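Local coordinates for protein malate dehydrogenase (Naegleria fowleri, PDB 6UM4) that probably catalyses the reversible, NAD(P)-dependent interconversion of malate and oxaloacetate, at residues A[195-209]-A[223-237]. Numbering follows the deposited sequence.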
loop_
_atom_site.group_PDB
_atom_site.type_symbol
_atom_site.label_atom_id
_atom_site.label_comp_id
_atom_site.label_asym_id
_atom_site.label_seq_id
_atom_site.Cartn_x
_atom_site.Cartn_y
_atom_site.Cartn_z
ATOM N N MET A 195 -25.885 -0.092 -15.222
ATOM C CA MET A 195 -25.160 0.176 -16.460
ATOM C C MET A 195 -25.393 1.599 -16.956
ATOM O O MET A 195 -24.441 2.289 -17.341
ATOM C CB MET A 195 -25.554 -0.838 -17.526
ATOM C CG MET A 195 -25.459 -2.237 -16.996
ATOM S SD MET A 195 -24.093 -3.096 -17.750
ATOM C CE MET A 195 -24.013 -4.551 -16.705
ATOM N N LYS A 196 -26.653 2.056 -16.958
ATOM C CA LYS A 196 -26.959 3.368 -17.524
ATOM C C LYS A 196 -26.456 4.500 -16.638
ATOM O O LYS A 196 -25.898 5.483 -17.139
ATOM C CB LYS A 196 -28.466 3.510 -17.756
ATOM C CG LYS A 196 -29.031 2.462 -18.706
ATOM C CD LYS A 196 -30.436 2.813 -19.163
ATOM C CE LYS A 196 -31.487 1.970 -18.470
ATOM N NZ LYS A 196 -32.816 2.151 -19.144
ATOM N N ASP A 197 -26.648 4.389 -15.323
ATOM C CA ASP A 197 -26.176 5.440 -14.426
ATOM C C ASP A 197 -24.662 5.574 -14.486
ATOM O O ASP A 197 -24.130 6.691 -14.476
ATOM C CB ASP A 197 -26.644 5.180 -12.996
ATOM C CG ASP A 197 -28.149 5.309 -12.848
ATOM O OD1 ASP A 197 -28.801 5.798 -13.799
ATOM O OD2 ASP A 197 -28.675 4.943 -11.774
ATOM N N ASN A 198 -23.945 4.453 -14.544
ATOM C CA ASN A 198 -22.494 4.551 -14.647
ATOM C C ASN A 198 -22.070 5.044 -16.026
ATOM O O ASN A 198 -21.120 5.824 -16.147
ATOM C CB ASN A 198 -21.856 3.207 -14.318
ATOM C CG ASN A 198 -21.745 2.980 -12.834
ATOM O OD1 ASN A 198 -20.858 3.523 -12.175
ATOM N ND2 ASN A 198 -22.674 2.206 -12.284
ATOM N N ALA A 199 -22.779 4.629 -17.080
ATOM C CA ALA A 199 -22.467 5.166 -18.399
ATOM C C ALA A 199 -22.584 6.689 -18.401
ATOM O O ALA A 199 -21.756 7.377 -19.008
ATOM C CB ALA A 199 -23.362 4.532 -19.466
ATOM N N ALA A 200 -23.598 7.232 -17.713
ATOM C CA ALA A 200 -23.747 8.682 -17.624
ATOM C C ALA A 200 -22.554 9.314 -16.914
ATOM O O ALA A 200 -22.118 10.415 -17.275
ATOM C CB ALA A 200 -25.053 9.037 -16.914
ATOM N N ILE A 201 -22.026 8.645 -15.889
ATOM C CA ILE A 201 -20.828 9.138 -15.211
ATOM C C ILE A 201 -19.637 9.141 -16.164
ATOM O O ILE A 201 -18.855 10.100 -16.207
ATOM C CB ILE A 201 -20.526 8.301 -13.947
ATOM C CG1 ILE A 201 -21.560 8.538 -12.847
ATOM C CG2 ILE A 201 -19.123 8.551 -13.432
ATOM C CD1 ILE A 201 -21.433 7.556 -11.713
ATOM N N PHE A 202 -19.449 8.051 -16.910
ATOM C CA PHE A 202 -18.263 7.955 -17.751
ATOM C C PHE A 202 -18.424 8.682 -19.080
ATOM O O PHE A 202 -17.421 9.028 -19.706
ATOM C CB PHE A 202 -17.872 6.483 -17.931
ATOM C CG PHE A 202 -17.240 5.923 -16.695
ATOM C CD1 PHE A 202 -15.879 6.085 -16.468
ATOM C CD2 PHE A 202 -18.014 5.348 -15.715
ATOM C CE1 PHE A 202 -15.295 5.625 -15.321
ATOM C CE2 PHE A 202 -17.442 4.894 -14.554
ATOM C CZ PHE A 202 -16.076 5.034 -14.350
ATOM N N LYS A 203 -19.649 8.956 -19.505
ATOM C CA LYS A 203 -19.821 9.887 -20.613
ATOM C C LYS A 203 -19.301 11.258 -20.218
ATOM O O LYS A 203 -18.531 11.887 -20.955
ATOM C CB LYS A 203 -21.291 9.959 -21.014
ATOM C CG LYS A 203 -21.628 11.133 -21.913
ATOM C CD LYS A 203 -23.119 11.216 -22.169
ATOM C CE LYS A 203 -23.437 12.247 -23.250
ATOM N NZ LYS A 203 -24.858 12.663 -23.139
ATOM N N ALA A 204 -19.674 11.708 -19.019
ATOM C CA ALA A 204 -19.230 13.004 -18.524
ATOM C C ALA A 204 -17.720 13.041 -18.345
ATOM O O ALA A 204 -17.081 14.064 -18.616
ATOM C CB ALA A 204 -19.935 13.322 -17.207
ATOM N N GLN A 205 -17.127 11.939 -17.886
ATOM C CA GLN A 205 -15.686 11.966 -17.646
ATOM C C GLN A 205 -14.895 11.844 -18.941
ATOM O O GLN A 205 -13.851 12.484 -19.091
ATOM C CB GLN A 205 -15.294 10.879 -16.637
ATOM C CG GLN A 205 -15.885 11.164 -15.267
ATOM C CD GLN A 205 -15.380 10.239 -14.179
ATOM O OE1 GLN A 205 -14.621 9.304 -14.444
ATOM N NE2 GLN A 205 -15.801 10.496 -12.946
ATOM N N GLY A 206 -15.378 11.055 -19.903
ATOM C CA GLY A 206 -14.753 11.073 -21.215
ATOM C C GLY A 206 -14.788 12.457 -21.842
ATOM O O GLY A 206 -13.824 12.890 -22.484
ATOM N N GLU A 207 -15.905 13.167 -21.669
ATOM C CA GLU A 207 -16.017 14.529 -22.178
ATOM C C GLU A 207 -14.990 15.434 -21.513
ATOM O O GLU A 207 -14.318 16.231 -22.180
ATOM C CB GLU A 207 -17.441 15.051 -21.950
ATOM C CG GLU A 207 -18.472 14.509 -22.940
ATOM C CD GLU A 207 -19.910 14.811 -22.542
ATOM O OE1 GLU A 207 -20.149 15.226 -21.387
ATOM O OE2 GLU A 207 -20.810 14.601 -23.382
ATOM N N ALA A 208 -14.852 15.321 -20.192
ATOM C CA ALA A 208 -13.880 16.148 -19.476
ATOM C C ALA A 208 -12.457 15.759 -19.855
ATOM O O ALA A 208 -11.602 16.631 -20.053
ATOM C CB ALA A 208 -14.088 16.018 -17.964
ATOM N N LEU A 209 -12.194 14.448 -19.955
ATOM C CA LEU A 209 -10.877 13.964 -20.361
ATOM C C LEU A 209 -10.505 14.513 -21.726
ATOM O O LEU A 209 -9.398 15.028 -21.923
ATOM C CB LEU A 209 -10.854 12.425 -20.377
ATOM C CG LEU A 209 -10.496 11.622 -19.112
ATOM C CD1 LEU A 209 -10.971 10.157 -19.206
ATOM C CD2 LEU A 209 -8.998 11.657 -18.812
ATOM N N ALA A 223 -13.729 1.091 -12.073
ATOM C CA ALA A 223 -15.115 1.005 -11.635
ATOM C C ALA A 223 -15.934 0.127 -12.573
ATOM O O ALA A 223 -15.764 0.171 -13.793
ATOM C CB ALA A 223 -15.730 2.399 -11.573
ATOM N N ASN A 224 -16.839 -0.675 -11.992
ATOM C CA ASN A 224 -17.718 -1.563 -12.749
ATOM C C ASN A 224 -18.954 -0.832 -13.284
ATOM O O ASN A 224 -19.384 0.179 -12.716
ATOM C CB ASN A 224 -18.143 -2.738 -11.894
ATOM C CG ASN A 224 -17.167 -3.882 -11.981
ATOM O OD1 ASN A 224 -16.601 -4.137 -13.048
ATOM N ND2 ASN A 224 -16.953 -4.575 -10.866
ATOM N N PRO A 225 -19.523 -1.306 -14.415
ATOM C CA PRO A 225 -19.012 -2.378 -15.290
ATOM C C PRO A 225 -17.840 -1.890 -16.153
ATOM O O PRO A 225 -18.004 -1.017 -17.033
ATOM C CB PRO A 225 -20.232 -2.752 -16.140
ATOM C CG PRO A 225 -21.000 -1.451 -16.242
ATOM C CD PRO A 225 -20.811 -0.774 -14.890
ATOM N N ALA A 226 -16.657 -2.446 -15.871
ATOM C CA ALA A 226 -15.406 -1.855 -16.347
ATOM C C ALA A 226 -15.384 -1.734 -17.866
ATOM O O ALA A 226 -15.314 -0.624 -18.394
ATOM C CB ALA A 226 -14.216 -2.677 -15.860
ATOM N N ASN A 227 -15.498 -2.862 -18.583
ATOM C CA ASN A 227 -15.384 -2.848 -20.046
ATOM C C ASN A 227 -16.335 -1.844 -20.662
ATOM O O ASN A 227 -15.961 -1.076 -21.554
ATOM C CB ASN A 227 -15.676 -4.234 -20.642
ATOM C CG ASN A 227 -14.731 -5.292 -20.138
ATOM O OD1 ASN A 227 -14.470 -5.369 -18.934
ATOM N ND2 ASN A 227 -14.215 -6.121 -21.048
ATOM N N THR A 228 -17.587 -1.871 -20.214
ATOM C CA THR A 228 -18.601 -0.983 -20.764
ATOM C C THR A 228 -18.339 0.469 -20.370
ATOM O O THR A 228 -18.525 1.385 -21.180
ATOM C CB THR A 228 -19.966 -1.449 -20.279
ATOM O OG1 THR A 228 -20.156 -2.809 -20.697
ATOM C CG2 THR A 228 -21.075 -0.590 -20.877
ATOM N N ASN A 229 -17.925 0.707 -19.123
ATOM C CA ASN A 229 -17.574 2.072 -18.737
ATOM C C ASN A 229 -16.465 2.619 -19.627
ATOM O O ASN A 229 -16.534 3.764 -20.087
ATOM C CB ASN A 229 -17.149 2.115 -17.269
ATOM C CG ASN A 229 -18.327 2.028 -16.313
ATOM O OD1 ASN A 229 -19.473 2.283 -16.685
ATOM N ND2 ASN A 229 -18.047 1.648 -15.071
ATOM N N ALA A 230 -15.440 1.799 -19.896
ATOM C CA ALA A 230 -14.337 2.239 -20.750
ATOM C C ALA A 230 -14.831 2.566 -22.153
ATOM O O ALA A 230 -14.423 3.572 -22.760
ATOM C CB ALA A 230 -13.269 1.142 -20.808
ATOM N N MET A 231 -15.718 1.721 -22.680
ATOM C CA MET A 231 -16.275 1.954 -24.001
ATOM C C MET A 231 -17.037 3.273 -24.059
ATOM O O MET A 231 -16.961 3.996 -25.056
ATOM C CB MET A 231 -17.191 0.802 -24.372
ATOM C CG MET A 231 -17.733 0.941 -25.791
ATOM S SD MET A 231 -19.379 0.248 -25.816
ATOM C CE MET A 231 -20.216 1.436 -24.781
ATOM N N ILE A 232 -17.847 3.559 -23.037
ATOM C CA ILE A 232 -18.568 4.829 -22.993
ATOM C C ILE A 232 -17.596 6.002 -22.886
ATOM O O ILE A 232 -17.802 7.062 -23.493
ATOM C CB ILE A 232 -19.581 4.840 -21.836
ATOM C CG1 ILE A 232 -20.729 3.884 -22.131
ATOM C CG2 ILE A 232 -20.133 6.255 -21.642
ATOM C CD1 ILE A 232 -21.566 4.315 -23.320
ATOM N N THR A 233 -16.558 5.856 -22.063
ATOM C CA THR A 233 -15.568 6.923 -21.934
ATOM C C THR A 233 -14.972 7.258 -23.295
ATOM O O THR A 233 -14.920 8.426 -23.699
ATOM C CB THR A 233 -14.456 6.505 -20.975
ATOM O OG1 THR A 233 -15.017 6.130 -19.714
ATOM C CG2 THR A 233 -13.475 7.657 -20.773
ATOM N N SER A 234 -14.520 6.224 -24.008
ATOM C CA SER A 234 -13.872 6.399 -25.297
ATOM C C SER A 234 -14.832 6.962 -26.331
ATOM O O SER A 234 -14.447 7.812 -27.138
ATOM C CB SER A 234 -13.300 5.056 -25.761
ATOM O OG SER A 234 -12.641 5.162 -27.012
ATOM N N ALA A 235 -16.085 6.491 -26.330
ATOM C CA ALA A 235 -17.059 6.970 -27.310
ATOM C C ALA A 235 -17.303 8.459 -27.170
ATOM O O ALA A 235 -17.701 9.115 -28.136
ATOM C CB ALA A 235 -18.384 6.234 -27.158
ATOM N N ASN A 236 -17.093 8.995 -25.976
ATOM C CA ASN A 236 -17.305 10.406 -25.685
ATOM C C ASN A 236 -15.996 11.168 -25.592
ATOM O O ASN A 236 -15.957 12.276 -25.037
ATOM C CB ASN A 236 -18.109 10.550 -24.396
ATOM C CG ASN A 236 -19.535 10.066 -24.556
ATOM O OD1 ASN A 236 -20.394 10.800 -25.052
ATOM N ND2 ASN A 236 -19.786 8.810 -24.192
ATOM N N ALA A 237 -14.922 10.595 -26.131
ATOM C CA ALA A 237 -13.615 11.242 -26.149
ATOM C C ALA A 237 -13.005 11.052 -27.524
ATOM O O ALA A 237 -12.013 10.339 -27.687
ATOM C CB ALA A 237 -12.710 10.669 -25.056
HETATM O O HOH W 1 -21.920 1.664 -18.313
HETATM O O HOH W 2 -20.194 13.568 -25.714
#
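F202 lays one ring face against the side chain of N229 where two helices of the Rossmann-type NAD-binding domain pack at an oblique angle, their axes 7.4 Å apart at closest approach and crossing at -41°. N229 CB sits 3.8 Å from the F202 ring centroid, a CH-pi contact, and the amide continues over the rim, its plane 20° from the ring. A223 CB meets the ring edge at CZ. Further along, with chi1 of I232 at -70°, CG2 lies anti to the backbone N and comes to 3.3 Å from A199 O, while CG1 is turned to A199 CB. The CA atoms of G206 and T233 approach to 4.3 Å, and G206 CA lies 3.6 Å from T233 O. N236 lies across the aliphatic part of K203, and M195 SD touches the ring of P225, which follows a cis peptide bond.

No direct hydrogen bond joins the segments; waters link M195 O to N229 OD1 and E207 OE2 to N236 OD1. In the second shell, I221 of strand 218-221 touches both F202 and N229, and L417 O takes a bond from N236 ND2. The N229 amide is held by ND2 donating to A223 O, 3.0 Å away and above the carbonyl plane.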